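Local atomic coordinates of alpha-galactosidase 1 (PDB entry 3LRK), a protein that hydrolyses terminal, non-reducing alpha-D-galactose residues from alpha-galactosides such as galactose oligosaccharides, galactomannans and galactolipids. Residues F137-R142 with N175-P180; W283-S288 with V356-N361; I313-D318 with I462-L467. The protein carries 1 engineered substitution. All coordinates share one frame; numbering follows the deposited sequence.

Contact 1. Residues F137-R142 with N175-P180. With NAG (2-acetamido-2-deoxy-beta-D-glucopyranose), chain E.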
loop_
_atom_site.group_PDB
_atom_site.type_symbol
_atom_site.label_atom_id
_atom_site.label_comp_id
_atom_site.label_asym_id
_atom_site.label_seq_id
_atom_site.Cartn_x
_atom_site.Cartn_y
_atom_site.Cartn_z
ATOM N N PHE A 137 -36.978 -1.752 -13.652
ATOM C CA PHE A 137 -36.923 -1.631 -15.116
ATOM C C PHE A 137 -36.415 -2.915 -15.788
ATOM O O PHE A 137 -37.028 -3.399 -16.763
ATOM C CB PHE A 137 -36.076 -0.415 -15.562
ATOM C CG PHE A 137 -35.857 -0.359 -17.048
ATOM C CD1 PHE A 137 -36.726 0.362 -17.868
ATOM C CD2 PHE A 137 -34.798 -1.051 -17.635
ATOM C CE1 PHE A 137 -36.536 0.391 -19.235
ATOM C CE2 PHE A 137 -34.613 -1.029 -19.014
ATOM C CZ PHE A 137 -35.482 -0.297 -19.809
ATOM N N PHE A 138 -35.306 -3.474 -15.287
ATOM C CA PHE A 138 -34.747 -4.672 -15.918
ATOM C C PHE A 138 -35.703 -5.877 -15.804
ATOM O O PHE A 138 -35.893 -6.613 -16.768
ATOM C CB PHE A 138 -33.335 -5.004 -15.401
ATOM C CG PHE A 138 -32.311 -3.929 -15.696
ATOM C CD1 PHE A 138 -32.074 -3.504 -17.010
ATOM C CD2 PHE A 138 -31.591 -3.337 -14.660
ATOM C CE1 PHE A 138 -31.133 -2.502 -17.281
ATOM C CE2 PHE A 138 -30.653 -2.333 -14.924
ATOM C CZ PHE A 138 -30.420 -1.915 -16.235
ATOM N N ALA A 139 -36.313 -6.048 -14.635
ATOM C CA ALA A 139 -37.297 -7.114 -14.421
ATOM C C ALA A 139 -38.573 -6.916 -15.256
ATOM O O ALA A 139 -39.108 -7.885 -15.809
ATOM C CB ALA A 139 -37.629 -7.228 -12.967
ATOM N N ASN A 140 -39.044 -5.668 -15.359
ATOM C CA ASN A 140 -40.210 -5.336 -16.207
ATOM C C ASN A 140 -39.959 -5.693 -17.665
ATOM O O ASN A 140 -40.884 -6.045 -18.405
ATOM C CB ASN A 140 -40.568 -3.848 -16.114
ATOM C CG ASN A 140 -41.256 -3.484 -14.816
ATOM O OD1 ASN A 140 -41.517 -4.339 -13.959
ATOM N ND2 ASN A 140 -41.544 -2.199 -14.654
ATOM N N ASN A 141 -38.693 -5.584 -18.067
ATOM C CA ASN A 141 -38.261 -5.884 -19.427
ATOM C C ASN A 141 -37.702 -7.294 -19.622
ATOM O O ASN A 141 -37.094 -7.594 -20.649
ATOM C CB ASN A 141 -37.304 -4.795 -19.910
ATOM C CG ASN A 141 -38.017 -3.482 -20.103
ATOM O OD1 ASN A 141 -38.044 -2.635 -19.203
ATOM N ND2 ASN A 141 -38.675 -3.333 -21.249
ATOM N N ARG A 142 -37.913 -8.143 -18.611
ATOM C CA ARG A 142 -37.681 -9.602 -18.702
ATOM C C ARG A 142 -36.221 -9.969 -18.977
ATOM O O ARG A 142 -35.909 -10.941 -19.668
ATOM C CB ARG A 142 -38.668 -10.242 -19.704
ATOM C CG ARG A 142 -40.112 -9.988 -19.275
ATOM C CD ARG A 142 -41.132 -10.502 -20.269
ATOM N NE ARG A 142 -41.271 -9.696 -21.488
ATOM C CZ ARG A 142 -41.912 -8.529 -21.569
ATOM N NH1 ARG A 142 -42.446 -7.969 -20.491
ATOM N NH2 ARG A 142 -42.026 -7.915 -22.738
ATOM N N ASN A 175 -32.943 -8.745 -6.281
ATOM C CA ASN A 175 -33.666 -9.749 -5.513
ATOM C C ASN A 175 -35.113 -9.317 -5.245
ATOM O O ASN A 175 -36.035 -10.126 -5.359
ATOM C CB ASN A 175 -32.933 -10.057 -4.197
ATOM C CG ASN A 175 -33.581 -11.193 -3.441
ATOM O OD1 ASN A 175 -34.509 -10.980 -2.666
ATOM N ND2 ASN A 175 -33.122 -12.407 -3.704
ATOM N N LYS A 176 -35.295 -8.039 -4.906
ATOM C CA LYS A 176 -36.606 -7.465 -4.556
ATOM C C LYS A 176 -37.637 -7.611 -5.687
ATOM O O LYS A 176 -38.833 -7.709 -5.417
ATOM C CB LYS A 176 -36.469 -5.984 -4.137
ATOM C CG LYS A 176 -37.735 -5.368 -3.508
ATOM C CD LYS A 176 -37.676 -3.827 -3.463
ATOM C CE LYS A 176 -38.845 -3.242 -2.640
ATOM N NZ LYS A 176 -39.122 -1.808 -2.992
ATOM N N THR A 177 -37.167 -7.658 -6.932
ATOM C CA THR A 177 -38.058 -7.793 -8.099
ATOM C C THR A 177 -38.705 -9.176 -8.204
ATOM O O THR A 177 -39.740 -9.335 -8.874
ATOM C CB THR A 177 -37.318 -7.531 -9.421
ATOM O OG1 THR A 177 -36.417 -8.615 -9.702
ATOM C CG2 THR A 177 -36.550 -6.191 -9.380
ATOM N N GLY A 178 -38.085 -10.167 -7.567
ATOM C CA GLY A 178 -38.553 -11.553 -7.640
ATOM C C GLY A 178 -38.153 -12.297 -8.910
ATOM O O GLY A 178 -38.400 -13.509 -9.021
ATOM N N ARG A 179 -37.554 -11.583 -9.871
ATOM C CA ARG A 179 -37.127 -12.198 -11.126
ATOM C C ARG A 179 -35.671 -12.613 -10.973
ATOM O O ARG A 179 -34.843 -11.772 -10.627
ATOM C CB ARG A 179 -37.299 -11.255 -12.338
ATOM C CG ARG A 179 -36.921 -11.956 -13.663
ATOM C CD ARG A 179 -36.954 -11.071 -14.906
ATOM N NE ARG A 179 -36.630 -11.870 -16.091
ATOM C CZ ARG A 179 -37.531 -12.566 -16.784
ATOM N NH1 ARG A 179 -38.814 -12.547 -16.425
ATOM N NH2 ARG A 179 -37.155 -13.281 -17.829
ATOM N N PRO A 180 -35.357 -13.907 -11.219
ATOM C CA PRO A 180 -33.962 -14.340 -11.180
ATOM C C PRO A 180 -33.130 -13.592 -12.213
ATOM O O PRO A 180 -33.486 -13.527 -13.399
ATOM C CB PRO A 180 -34.036 -15.839 -11.521
ATOM C CG PRO A 180 -35.438 -16.231 -11.191
ATOM C CD PRO A 180 -36.259 -15.027 -11.548
HETATM C C1 NAG E . -33.817 -13.473 -3.011
HETATM C C2 NAG E . -33.820 -14.616 -4.037
HETATM C C3 NAG E . -34.276 -15.939 -3.425
HETATM C C4 NAG E . -33.478 -16.273 -2.167
HETATM C C5 NAG E . -33.341 -15.077 -1.229
HETATM C C6 NAG E . -32.155 -15.370 -0.326
HETATM C C7 NAG E . -34.233 -13.955 -6.357
HETATM C C8 NAG E . -35.285 -13.592 -7.362
HETATM N N2 NAG E . -34.689 -14.304 -5.156
HETATM O O3 NAG E . -34.053 -16.970 -4.353
HETATM O O4 NAG E . -34.085 -17.349 -1.470
HETATM O O5 NAG E . -33.055 -13.838 -1.877
HETATM O O6 NAG E . -32.346 -14.592 0.813
HETATM O O7 NAG E . -33.038 -13.932 -6.657
#
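The backbones of Ala139 and Arg179 come closest here, CA to CA 6.1 Å, where two successive helices of the (beta/alpha)8 barrel, 131-140 and 160-177, both run out into loops. The first closes in a Schellman motif with Arg142, at positive phi, as its C-prime residue; the second breaks at Gly178, also at positive phi. Such ends illustrate how barrel helices meet. Ala139 sets its CB against Thr177 CB at 3.6 Å, while Thr177 OG1, also hydrogen-bonded to Leu174 O, accepts from Arg179 N (3.2 Å) in an ST turn that ties down the backbone N of Arg179. With CG anti to the backbone N (chi1 -177°) and the chain extended as far as NE, Arg179 reaches past Ala139 and lays one guanidinium face over Arg142 CA, 3.5 Å from the plane. The two guanidinium planes stand 81° apart, and each has its own anion: Arg142 NE pairs with Asp101, Arg179 NH2 with Asp144, while Arg179 NE bonds to Val143 O. A leucine in place of Arg179 would probably leave Asp144 without its charged mate and the Arg142 backbone without its flat cover. On the second helix Asn175 carries an N-linked glycan, Asn175 ND2 to NAG C1 1.4 Å, and the sugar's acetamide methyl C8 folds back to 3.5 Å from Gly178 C.

Contact 2. Residues W283-S288 with V356-N361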
loop_
_atom_site.group_PDB
_atom_site.type_symbol
_atom_site.label_atom_id
_atom_site.label_comp_id
_atom_site.label_asym_id
_atom_site.label_seq_id
_atom_site.Cartn_x
_atom_site.Cartn_y
_atom_site.Cartn_z
ATOM N N TRP A 283 -8.610 -19.197 -19.887
ATOM C CA TRP A 283 -9.916 -18.704 -19.404
ATOM C C TRP A 283 -10.836 -19.873 -19.016
ATOM O O TRP A 283 -11.497 -19.834 -17.971
ATOM C CB TRP A 283 -10.600 -17.810 -20.453
ATOM C CG TRP A 283 -10.326 -16.292 -20.382
ATOM C CD1 TRP A 283 -11.270 -15.297 -20.402
ATOM C CD2 TRP A 283 -9.049 -15.625 -20.296
ATOM N NE1 TRP A 283 -10.664 -14.053 -20.341
ATOM C CE2 TRP A 283 -9.303 -14.229 -20.274
ATOM C CE3 TRP A 283 -7.714 -16.068 -20.236
ATOM C CZ2 TRP A 283 -8.274 -13.277 -20.193
ATOM C CZ3 TRP A 283 -6.688 -15.115 -20.151
ATOM C CH2 TRP A 283 -6.979 -13.735 -20.123
ATOM N N ALA A 284 -10.879 -20.923 -19.839
ATOM C CA ALA A 284 -11.653 -22.112 -19.463
ATOM C C ALA A 284 -11.147 -22.715 -18.142
ATOM O O ALA A 284 -11.933 -23.000 -17.221
ATOM C CB ALA A 284 -11.632 -23.156 -20.580
ATOM N N MET A 285 -9.834 -22.894 -18.070
ATOM C CA MET A 285 -9.184 -23.622 -16.983
ATOM C C MET A 285 -9.296 -22.950 -15.611
ATOM O O MET A 285 -9.327 -23.633 -14.578
ATOM C CB MET A 285 -7.714 -23.817 -17.328
ATOM C CG MET A 285 -7.069 -24.997 -16.635
ATOM S SD MET A 285 -5.286 -24.843 -16.721
ATOM C CE MET A 285 -5.119 -23.243 -15.947
ATOM N N VAL A 286 -9.339 -21.616 -15.602
ATOM C CA VAL A 286 -9.524 -20.868 -14.353
ATOM C C VAL A 286 -11.003 -20.618 -14.038
ATOM O O VAL A 286 -11.330 -19.905 -13.082
ATOM C CB VAL A 286 -8.706 -19.538 -14.321
ATOM C CG1 VAL A 286 -7.225 -19.818 -14.527
ATOM C CG2 VAL A 286 -9.211 -18.536 -15.364
ATOM N N LYS A 287 -11.893 -21.206 -14.842
ATOM C CA LYS A 287 -13.342 -21.046 -14.662
ATOM C C LYS A 287 -13.785 -19.570 -14.742
ATOM O O LYS A 287 -14.635 -19.101 -13.975
ATOM C CB LYS A 287 -13.812 -21.722 -13.368
ATOM C CG LYS A 287 -14.281 -23.174 -13.516
ATOM C CD LYS A 287 -13.179 -24.165 -13.908
ATOM C CE LYS A 287 -13.598 -25.579 -13.479
ATOM N NZ LYS A 287 -12.756 -26.627 -14.108
ATOM N N SER A 288 -13.190 -18.843 -15.682
ATOM C CA SER A 288 -13.707 -17.544 -16.067
ATOM C C SER A 288 -14.993 -17.763 -16.867
ATOM O O SER A 288 -15.141 -18.807 -17.524
ATOM C CB SER A 288 -12.688 -16.788 -16.931
ATOM O OG SER A 288 -13.231 -15.560 -17.411
ATOM N N VAL A 356 -6.724 -31.597 -15.110
ATOM C CA VAL A 356 -6.379 -30.752 -16.264
ATOM C C VAL A 356 -4.993 -30.202 -16.047
ATOM O O VAL A 356 -4.687 -29.686 -14.968
ATOM C CB VAL A 356 -7.271 -29.486 -16.452
ATOM C CG1 VAL A 356 -7.422 -29.141 -17.947
ATOM C CG2 VAL A 356 -8.591 -29.615 -15.801
ATOM N N VAL A 357 -4.167 -30.289 -17.083
ATOM C CA VAL A 357 -2.798 -29.795 -17.028
ATOM C C VAL A 357 -2.576 -28.827 -18.182
ATOM O O VAL A 357 -3.003 -29.088 -19.311
ATOM C CB VAL A 357 -1.774 -30.966 -17.062
ATOM C CG1 VAL A 357 -0.349 -30.451 -16.909
ATOM C CG2 VAL A 357 -2.080 -31.961 -15.957
ATOM N N ALA A 358 -1.942 -27.695 -17.889
ATOM C CA ALA A 358 -1.581 -26.730 -18.927
ATOM C C ALA A 358 -0.085 -26.474 -18.890
ATOM O O ALA A 358 0.468 -26.132 -17.843
ATOM C CB ALA A 358 -2.355 -25.414 -18.757
ATOM N N LEU A 359 0.572 -26.677 -20.023
ATOM C CA LEU A 359 1.945 -26.221 -20.185
ATOM C C LEU A 359 1.936 -24.994 -21.095
ATOM O O LEU A 359 1.635 -25.080 -22.288
ATOM C CB LEU A 359 2.850 -27.339 -20.712
ATOM C CG LEU A 359 3.138 -28.446 -19.685
ATOM C CD1 LEU A 359 3.781 -29.671 -20.343
ATOM C CD2 LEU A 359 4.023 -27.917 -18.559
ATOM N N LEU A 360 2.234 -23.844 -20.504
ATOM C CA LEU A 360 2.024 -22.573 -21.173
ATOM C C LEU A 360 3.357 -21.924 -21.529
ATOM O O LEU A 360 4.178 -21.632 -20.654
ATOM C CB LEU A 360 1.153 -21.653 -20.300
ATOM C CG LEU A 360 0.778 -20.242 -20.767
ATOM C CD1 LEU A 360 -0.098 -20.279 -22.030
ATOM C CD2 LEU A 360 0.057 -19.520 -19.634
ATOM N N ASN A 361 3.568 -21.721 -22.824
ATOM C CA ASN A 361 4.799 -21.132 -23.332
ATOM C C ASN A 361 4.588 -19.672 -23.731
ATOM O O ASN A 361 4.249 -19.369 -24.876
ATOM C CB ASN A 361 5.341 -21.951 -24.518
ATOM C CG ASN A 361 6.650 -21.405 -25.067
ATOM O OD1 ASN A 361 7.320 -20.586 -24.433
ATOM N ND2 ASN A 361 7.017 -21.850 -26.262
#
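No flat group takes part where Met285 meets Val356 and Ala358; the rings nearby, Phe464 and Trp346, belong to the strands on either side of 355-361 and touch Met285 from there. The contact shows how the (beta/alpha)8 barrel is joined to the C-terminal antiparallel beta domain: one long, unbranched side chain from the last turn of helix 273-285 is laid on small aliphatic residues of a strand. Met285 CG stands anti to the backbone N (chi1 -156°), and the chain runs on almost straight to the sulfur before it bends at chi3. That carries Met285 SD to 3.6 Å from Ala358 CB; the looser approach to Val356 is made lower on the chain, Met285 CG to Val356 CG1 at 4.4 Å. Val356 and Ala358 both point toward the helix, and Val357 between them points away, as the beta alternation requires. The grip is buried and purely apolar. Beyond Met285 the helix ends in a Schellman motif with Lys287, at positive phi, as C-prime residue: Ser288 N bonds to Trp283 O at 3.0 Å. On the neighbouring strand 461-469, Phe464 brings its CE1 against Met285 SD.

Contact 3. Residues I313-D318 with I462-L467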
loop_
_atom_site.group_PDB
_atom_site.type_symbol
_atom_site.label_atom_id
_atom_site.label_comp_id
_atom_site.label_asym_id
_atom_site.label_seq_id
_atom_site.Cartn_x
_atom_site.Cartn_y
_atom_site.Cartn_z
ATOM N N ILE A 313 -14.418 -26.403 -23.397
ATOM C CA ILE A 313 -15.635 -25.935 -22.712
ATOM C C ILE A 313 -16.043 -26.872 -21.562
ATOM O O ILE A 313 -16.479 -26.414 -20.494
ATOM C CB ILE A 313 -16.814 -25.747 -23.703
ATOM C CG1 ILE A 313 -16.459 -24.712 -24.779
ATOM C CG2 ILE A 313 -18.109 -25.340 -22.963
ATOM C CD1 ILE A 313 -17.468 -24.644 -25.948
ATOM N N ALA A 314 -15.866 -28.178 -21.770
ATOM C CA ALA A 314 -16.186 -29.162 -20.744
ATOM C C ALA A 314 -15.339 -28.965 -19.469
ATOM O O ALA A 314 -15.825 -29.215 -18.367
ATOM C CB ALA A 314 -16.025 -30.578 -21.291
ATOM N N ILE A 315 -14.092 -28.520 -19.633
ATOM C CA ILE A 315 -13.230 -28.126 -18.507
ATOM C C ILE A 315 -13.860 -26.966 -17.739
ATOM O O ILE A 315 -13.982 -27.024 -16.516
ATOM C CB ILE A 315 -11.793 -27.721 -18.963
ATOM C CG1 ILE A 315 -11.066 -28.895 -19.645
ATOM C CG2 ILE A 315 -10.959 -27.159 -17.781
ATOM C CD1 ILE A 315 -10.966 -30.178 -18.790
ATOM N N ASN A 316 -14.249 -25.925 -18.478
ATOM C CA ASN A 316 -14.840 -24.715 -17.917
ATOM C C ASN A 316 -16.160 -24.999 -17.227
ATOM O O ASN A 316 -16.498 -24.369 -16.232
ATOM C CB ASN A 316 -15.057 -23.667 -19.014
ATOM C CG ASN A 316 -15.591 -22.348 -18.466
ATOM O OD1 ASN A 316 -16.774 -22.050 -18.598
ATOM N ND2 ASN A 316 -14.722 -21.571 -17.823
ATOM N N GLN A 317 -16.883 -25.982 -17.756
ATOM C CA GLN A 317 -18.220 -26.318 -17.295
ATOM C C GLN A 317 -18.227 -27.575 -16.431
ATOM O O GLN A 317 -19.274 -28.194 -16.242
ATOM C CB GLN A 317 -19.163 -26.478 -18.494
ATOM C CG GLN A 317 -19.370 -25.186 -19.302
ATOM C CD GLN A 317 -20.119 -24.117 -18.523
ATOM O OE1 GLN A 317 -21.253 -24.333 -18.090
ATOM N NE2 GLN A 317 -19.494 -22.951 -18.352
ATOM N N ASP A 318 -17.060 -27.935 -15.896
ATOM C CA ASP A 318 -16.962 -29.039 -14.944
ATOM C C ASP A 318 -17.948 -28.819 -13.792
ATOM O O ASP A 318 -18.044 -27.717 -13.253
ATOM C CB ASP A 318 -15.538 -29.150 -14.390
ATOM C CG ASP A 318 -15.291 -30.470 -13.666
ATOM O OD1 ASP A 318 -15.694 -31.522 -14.206
ATOM O OD2 ASP A 318 -14.702 -30.458 -12.561
ATOM N N ILE A 462 0.279 -23.302 -26.126
ATOM C CA ILE A 462 -0.111 -24.133 -24.997
ATOM C C ILE A 462 -0.162 -25.626 -25.342
ATOM O O ILE A 462 -0.548 -26.009 -26.447
ATOM C CB ILE A 462 -1.486 -23.631 -24.385
ATOM C CG1 ILE A 462 -1.723 -24.197 -22.982
ATOM C CG2 ILE A 462 -2.678 -23.869 -25.341
ATOM C CD1 ILE A 462 -2.977 -23.642 -22.277
ATOM N N ALA A 463 0.267 -26.450 -24.392
ATOM C CA ALA A 463 -0.114 -27.857 -24.366
ATOM C C ALA A 463 -1.183 -28.012 -23.291
ATOM O O ALA A 463 -0.936 -27.783 -22.100
ATOM C CB ALA A 463 1.093 -28.753 -24.079
ATOM N N PHE A 464 -2.377 -28.402 -23.711
ATOM C CA PHE A 464 -3.528 -28.444 -22.811
ATOM C C PHE A 464 -4.057 -29.881 -22.717
ATOM O O PHE A 464 -4.610 -30.404 -23.686
ATOM C CB PHE A 464 -4.599 -27.474 -23.330
ATOM C CG PHE A 464 -5.592 -27.024 -22.291
ATOM C CD1 PHE A 464 -5.173 -26.567 -21.039
ATOM C CD2 PHE A 464 -6.953 -27.022 -22.581
ATOM C CE1 PHE A 464 -6.099 -26.143 -20.093
ATOM C CE2 PHE A 464 -7.888 -26.593 -21.636
ATOM C CZ PHE A 464 -7.454 -26.150 -20.396
ATOM N N TYR A 465 -3.878 -30.505 -21.553
ATOM C CA TYR A 465 -4.185 -31.933 -21.374
ATOM C C TYR A 465 -5.237 -32.260 -20.329
ATOM O O TYR A 465 -5.367 -31.569 -19.313
ATOM C CB TYR A 465 -2.936 -32.720 -20.972
ATOM C CG TYR A 465 -1.744 -32.587 -21.878
ATOM C CD1 TYR A 465 -0.525 -32.150 -21.371
ATOM C CD2 TYR A 465 -1.824 -32.905 -23.234
ATOM C CE1 TYR A 465 0.594 -32.033 -22.181
ATOM C CE2 TYR A 465 -0.706 -32.781 -24.062
ATOM C CZ TYR A 465 0.497 -32.350 -23.521
ATOM O OH TYR A 465 1.610 -32.221 -24.310
ATOM N N ARG A 466 -5.951 -33.359 -20.569
ATOM C CA ARG A 466 -6.748 -34.004 -19.542
ATOM C C ARG A 466 -6.100 -35.351 -19.207
ATOM O O ARG A 466 -5.869 -36.169 -20.098
ATOM C CB ARG A 466 -8.201 -34.184 -19.998
ATOM C CG ARG A 466 -9.135 -34.640 -18.888
ATOM C CD ARG A 466 -10.605 -34.529 -19.265
ATOM N NE ARG A 466 -11.440 -34.932 -18.137
ATOM C CZ ARG A 466 -12.562 -34.326 -17.758
ATOM N NH1 ARG A 466 -13.012 -33.267 -18.419
ATOM N NH2 ARG A 466 -13.230 -34.770 -16.699
ATOM N N LEU A 467 -5.778 -35.554 -17.930
ATOM C CA LEU A 467 -5.223 -36.826 -17.455
ATOM C C LEU A 467 -6.310 -37.699 -16.849
ATOM O O LEU A 467 -7.131 -37.225 -16.064
ATOM C CB LEU A 467 -4.095 -36.613 -16.429
ATOM C CG LEU A 467 -2.774 -35.914 -16.801
ATOM C CD1 LEU A 467 -1.625 -36.459 -15.962
ATOM C CD2 LEU A 467 -2.415 -36.017 -18.268
HETATM O O HOH W 1 -14.558 -31.352 -16.957
HETATM O O HOH W 2 -15.228 -34.146 -14.729
#
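Ala314 meets Arg466 through a single water: its carbonyl oxygen, in the last turn of helix 310-316, accepts from water 1 (Ala314 O to water O, 2.9 Å), which in turn accepts from Arg466 NH1 at 2.9 Å. Ile315, next along, makes the direct touch. Its CG1 lies anti to the carbonyl carbon (chi1 -62°), and the branch bends at chi2 (-56°), bringing Ile315 CD1 to 3.7 Å from Arg466 NH1. Lower on the same branch, Ile315 CG1 meets Phe464 CE2 more loosely, at 4.4 Å. The side chains of Ile315 and Arg466 run alongside one another with opposite headings, the arginine chain being extended from CG to NE. The pairing joins the last helix of the (beta/alpha)8 barrel to strand 461-469 of the C-terminal antiparallel sheet, a strand that supplies Phe464 and Arg466 from the same face while Tyr465 points away. Asn316 serves the barrel side: its ND2 bonds to the carbonyl oxygens of Ala284 and Ser288, and its OD1 accepts from Gln317 NE2 (2.9 Å), the donor tilted 24° from the carbonyl plane. Asp318, just past the helix, returns to Arg466 by way of solvent. Its OD1 accepts from water 1 at 3.0 Å and from water 2 at 2.7 Å, and water 2 sits in the guanidinium plane at its edge, accepting from Arg466 NH2. The opposite charges thus stay apart, Asp318 OD1 to Arg466 NH2 4.8 Å, with bridging waters carrying the link. Asp318 OD2 is held by the backbone N of Asp351. Arg466 has a direct anion elsewhere, a salt bridge from NE to Asp354, and NH2 also bonds to Asn352 OD1.

Along the chain contact 1 closes before the other two open, whereas contacts 2 and 3 interleave, their segments alternating. Contact 1 joins two barrel helices at the surface; its centre lies about 35 Å from those of contacts 2 and 3, on the opposite side of the chain's centre. Contacts 2 and 3, with centres about 7 Å apart, form one buried seam between barrel and beta domain. Strands 355-361 and 461-469 are neighbours in a single antiparallel sheet, with Val357 O probably hydrogen-bonded to Tyr465 N. On the barrel side, Lys287 NZ probably bonds to Ile315 O, linking the two helix ends, so each side of the interface is tied to itself by a hydrogen bond.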